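Local coordinates for putative uncharacterized protein TTHA0988 (Thermus thermophilus, PDB 3OEP) that is of unknown function but is a KipI-KipA homologue with cyclophilin-like domains rather than an allophanate hydrolase, at residues L408-F413 / I489-S493. Sequence-based numbering, arbitrary orientation. Where two conformers were deposited one is given.
Sequences LCSGPF and IHFTS
Phe491 turns the edge of its ring toward the face of Phe413, an offset edge-to-face pair with centroids 5.6 Å apart and planes at 67°. The pair sits where strand 488-492, the last of the chain, joins its antiparallel neighbour 413-418, in a sheet of the carboxyltransferase A/B family region, which belongs to the cyclophilin-like clan; the loop between helix 402-408 and strand 413-418 runs alongside. Phe491 CD2 and CE2 are the atoms that meet Phe413, with CD2 3.9 Å from Phe413 CD1. The same ring edge serves a second neighbour: Leu408 O lies near the ring plane, 3.4 Å from Phe491 CD2, while Leu408 CD2 reaches Phe491 CE2. CB of Phe491 points at segment 408-413, and with CG anti to the carbonyl carbon (chi1 -70°) the ring swings across it, so that its CD2-CE2 edge faces Leu408 and Phe413. Ile489 CG2 rests on one face of this ring, 3.9 Å above its plane but displaced toward the rim. Leu408, Phe413 and Phe491 are all buried, and Leu392 and Leu394 of strand 390-396 and Leu425 of strand 422-426 also touch Phe491.

Pairing of the main chains is confined to Phe413 and Ile489, a hydrogen-bonded antiparallel pair in which Phe413 N donates to Ile489 O and Ile489 N to Phe413 O, the latter at 2.8 Å. Toward the helix the loop bows out around Ser410 and Gly411 and comes back beside Phe491 at Cys409. One water there accepts a hydrogen bond from Phe491 N and lies within hydrogen-bonding distance of Leu408 O and Gly411 O; two others lie between Cys409 O and Phe491 O. At the exposed margin the imidazole of His490 meets the Pro412 ring obliquely, the closest atoms being His490 CE1 and Pro412 CB at 3.9 Å.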
ATOM      1  N   LEU A 408      -8.123  20.132  13.109  1.00 15.86           N
ATOM      2  CA  LEU A 408      -6.889  19.353  13.194  1.00 16.46           C
ATOM      3  C   LEU A 408      -5.800  20.088  13.976  1.00 18.90           C
ATOM      4  O   LEU A 408      -5.028  19.464  14.691  1.00 18.64           O
ATOM      5  CB  LEU A 408      -6.386  18.979  11.793  1.00 14.82           C
ATOM      6  CG  LEU A 408      -7.175  17.861  11.120  1.00 13.75           C
ATOM      7  CD1 LEU A 408      -6.942  17.843   9.616  1.00 17.59           C
ATOM      8  CD2 LEU A 408      -6.822  16.509  11.742  1.00 14.76           C
ATOM      9  N   CYS A 409      -5.757  21.415  13.857  1.00 19.86           N
ATOM     10  CA  CYS A 409      -4.768  22.219  14.578  1.00 22.57           C
ATOM     11  C   CYS A 409      -5.233  22.693  15.963  1.00 23.53           C
ATOM     12  O   CYS A 409      -4.481  23.378  16.658  1.00 27.61           O
ATOM     13  CB  CYS A 409      -4.371  23.432  13.732  1.00 21.65           C
ATOM     14  SG  CYS A 409      -3.557  23.012  12.175  1.00 24.95           S
ATOM     15  N   SER A 410      -6.447  22.324  16.374  1.00 23.60           N
ATOM     16  CA  SER A 410      -7.099  22.952  17.537  1.00 24.70           C
ATOM     17  C   SER A 410      -6.625  22.453  18.903  1.00 27.51           C
ATOM     18  O   SER A 410      -6.765  23.156  19.907  1.00 30.07           O
ATOM     19  CB  SER A 410      -8.623  22.805  17.442  1.00 24.77           C
ATOM     20  OG  SER A 410      -9.046  21.473  17.679  1.00 24.00           O
ATOM     21  N   GLY A 411      -6.079  21.243  18.939  1.00 25.69           N
ATOM     22  CA  GLY A 411      -5.597  20.641  20.173  1.00 26.55           C
ATOM     23  C   GLY A 411      -4.895  19.332  19.871  1.00 25.31           C
ATOM     24  O   GLY A 411      -4.867  18.899  18.720  1.00 22.51           O
ATOM     25  N   PRO A 412      -4.332  18.685  20.904  1.00 24.70           N
ATOM     26  CA  PRO A 412      -3.573  17.459  20.681  1.00 25.06           C
ATOM     27  C   PRO A 412      -4.431  16.257  20.283  1.00 23.07           C
ATOM     28  O   PRO A 412      -5.570  16.100  20.748  1.00 24.36           O
ATOM     29  CB  PRO A 412      -2.900  17.208  22.034  1.00 27.52           C
ATOM     30  CG  PRO A 412      -3.749  17.908  23.021  1.00 27.81           C
ATOM     31  CD  PRO A 412      -4.310  19.102  22.317  1.00 27.70           C
ATOM     32  N   PHE A 413      -3.865  15.430  19.413  1.00 19.57           N
ATOM     33  CA  PHE A 413      -4.396  14.118  19.109  1.00 18.05           C
ATOM     34  C   PHE A 413      -3.491  13.083  19.768  1.00 19.28           C
ATOM     35  O   PHE A 413      -2.397  13.405  20.241  1.00 20.31           O
ATOM     36  CB  PHE A 413      -4.461  13.900  17.597  1.00 18.30           C
ATOM     37  CG  PHE A 413      -5.550  14.684  16.925  1.00 16.88           C
ATOM     38  CD1 PHE A 413      -5.407  16.048  16.699  1.00 18.17           C
ATOM     39  CD2 PHE A 413      -6.726  14.065  16.542  1.00 17.55           C
ATOM     40  CE1 PHE A 413      -6.425  16.775  16.087  1.00 17.94           C
ATOM     41  CE2 PHE A 413      -7.745  14.786  15.933  1.00 19.62           C
ATOM     42  CZ  PHE A 413      -7.593  16.145  15.708  1.00 17.64           C
ATOM     43  N   ILE A 489       0.197  13.855  19.327  1.00 18.50           N
ATOM     44  CA  ILE A 489       0.393  14.468  18.015  0.50 18.21           C
ATOM     45  C   ILE A 489      -0.118  15.908  18.037  1.00 18.65           C
ATOM     46  O   ILE A 489      -1.242  16.160  18.465  1.00 19.21           O
ATOM     47  CB  ILE A 489      -0.370  13.695  16.915  0.50 17.05           C
ATOM     48  CG1 ILE A 489       0.000  12.206  16.928  0.50 19.86           C
ATOM     49  CG2 ILE A 489      -0.087  14.300  15.540  0.50 19.40           C
ATOM     50  CD1 ILE A 489       1.476  11.936  16.701  0.50 15.73           C
ATOM     51  N   HIS A 490       0.713  16.838  17.575  1.00 18.96           N
ATOM     52  CA  HIS A 490       0.354  18.242  17.456  1.00 20.62           C
ATOM     53  C   HIS A 490       0.497  18.625  15.986  1.00 20.72           C
ATOM     54  O   HIS A 490       1.602  18.582  15.438  1.00 20.51           O
ATOM     55  CB  HIS A 490       1.290  19.101  18.311  1.00 23.86           C
ATOM     56  CG  HIS A 490       1.330  18.700  19.753  1.00 30.12           C
ATOM     57  ND1 HIS A 490       0.455  19.206  20.689  1.00 37.07           N
ATOM     58  CD2 HIS A 490       2.142  17.845  20.419  1.00 35.37           C
ATOM     59  CE1 HIS A 490       0.723  18.678  21.870  1.00 35.96           C
ATOM     60  NE2 HIS A 490       1.742  17.849  21.734  1.00 36.77           N
ATOM     61  N   PHE A 491      -0.616  18.968  15.348  1.00 19.05           N
ATOM     62  CA  PHE A 491      -0.603  19.403  13.959  1.00 19.11           C
ATOM     63  C   PHE A 491      -0.402  20.910  13.906  1.00 20.49           C
ATOM     64  O   PHE A 491      -0.997  21.647  14.706  1.00 21.01           O
ATOM     65  CB  PHE A 491      -1.910  19.049  13.256  1.00 18.17           C
ATOM     66  CG  PHE A 491      -2.100  17.574  13.011  1.00 17.27           C
ATOM     67  CD1 PHE A 491      -1.275  16.897  12.127  1.00 19.56           C
ATOM     68  CD2 PHE A 491      -3.130  16.877  13.633  1.00 18.78           C
ATOM     69  CE1 PHE A 491      -1.462  15.547  11.878  1.00 18.45           C
ATOM     70  CE2 PHE A 491      -3.322  15.525  13.391  1.00 16.03           C
ATOM     71  CZ  PHE A 491      -2.491  14.862  12.509  1.00 18.59           C
ATOM     72  N   THR A 492       0.431  21.348  12.960  1.00 20.90           N
ATOM     73  CA  THR A 492       0.721  22.770  12.777  0.50 22.77           C
ATOM     74  C   THR A 492       0.771  23.123  11.295  1.00 22.83           C
ATOM     75  O   THR A 492       0.935  22.258  10.446  1.00 21.24           O
ATOM     76  CB  THR A 492       2.058  23.172  13.431  0.50 24.05           C
ATOM     77  OG1 THR A 492       2.297  24.568  13.207  0.50 25.94           O
ATOM     78  CG2 THR A 492       3.220  22.362  12.855  0.50 24.91           C
ATOM     79  N   SER A 493       0.604  24.407  10.987  1.00 24.63           N
ATOM     80  CA  SER A 493       0.664  24.862   9.595  1.00 26.78           C
ATOM     81  C   SER A 493       2.104  25.127   9.156  1.00 29.26           C
ATOM     82  O   SER A 493       3.022  25.123   9.976  1.00 33.22           O
ATOM     83  CB  SER A 493      -0.163  26.129   9.420  1.00 28.82           C
ATOM     84  OG  SER A 493       0.187  27.081  10.405  1.00 28.82           O
TER
HETATM   85  O   HOH W   1      -3.095  19.502  16.730  1.00 18.70           O
HETATM   86  O   HOH W   2      -1.996  21.818  17.758  1.00 39.95           O
HETATM   87  O   HOH W   3      -1.554  23.994  15.790  1.00 42.20           O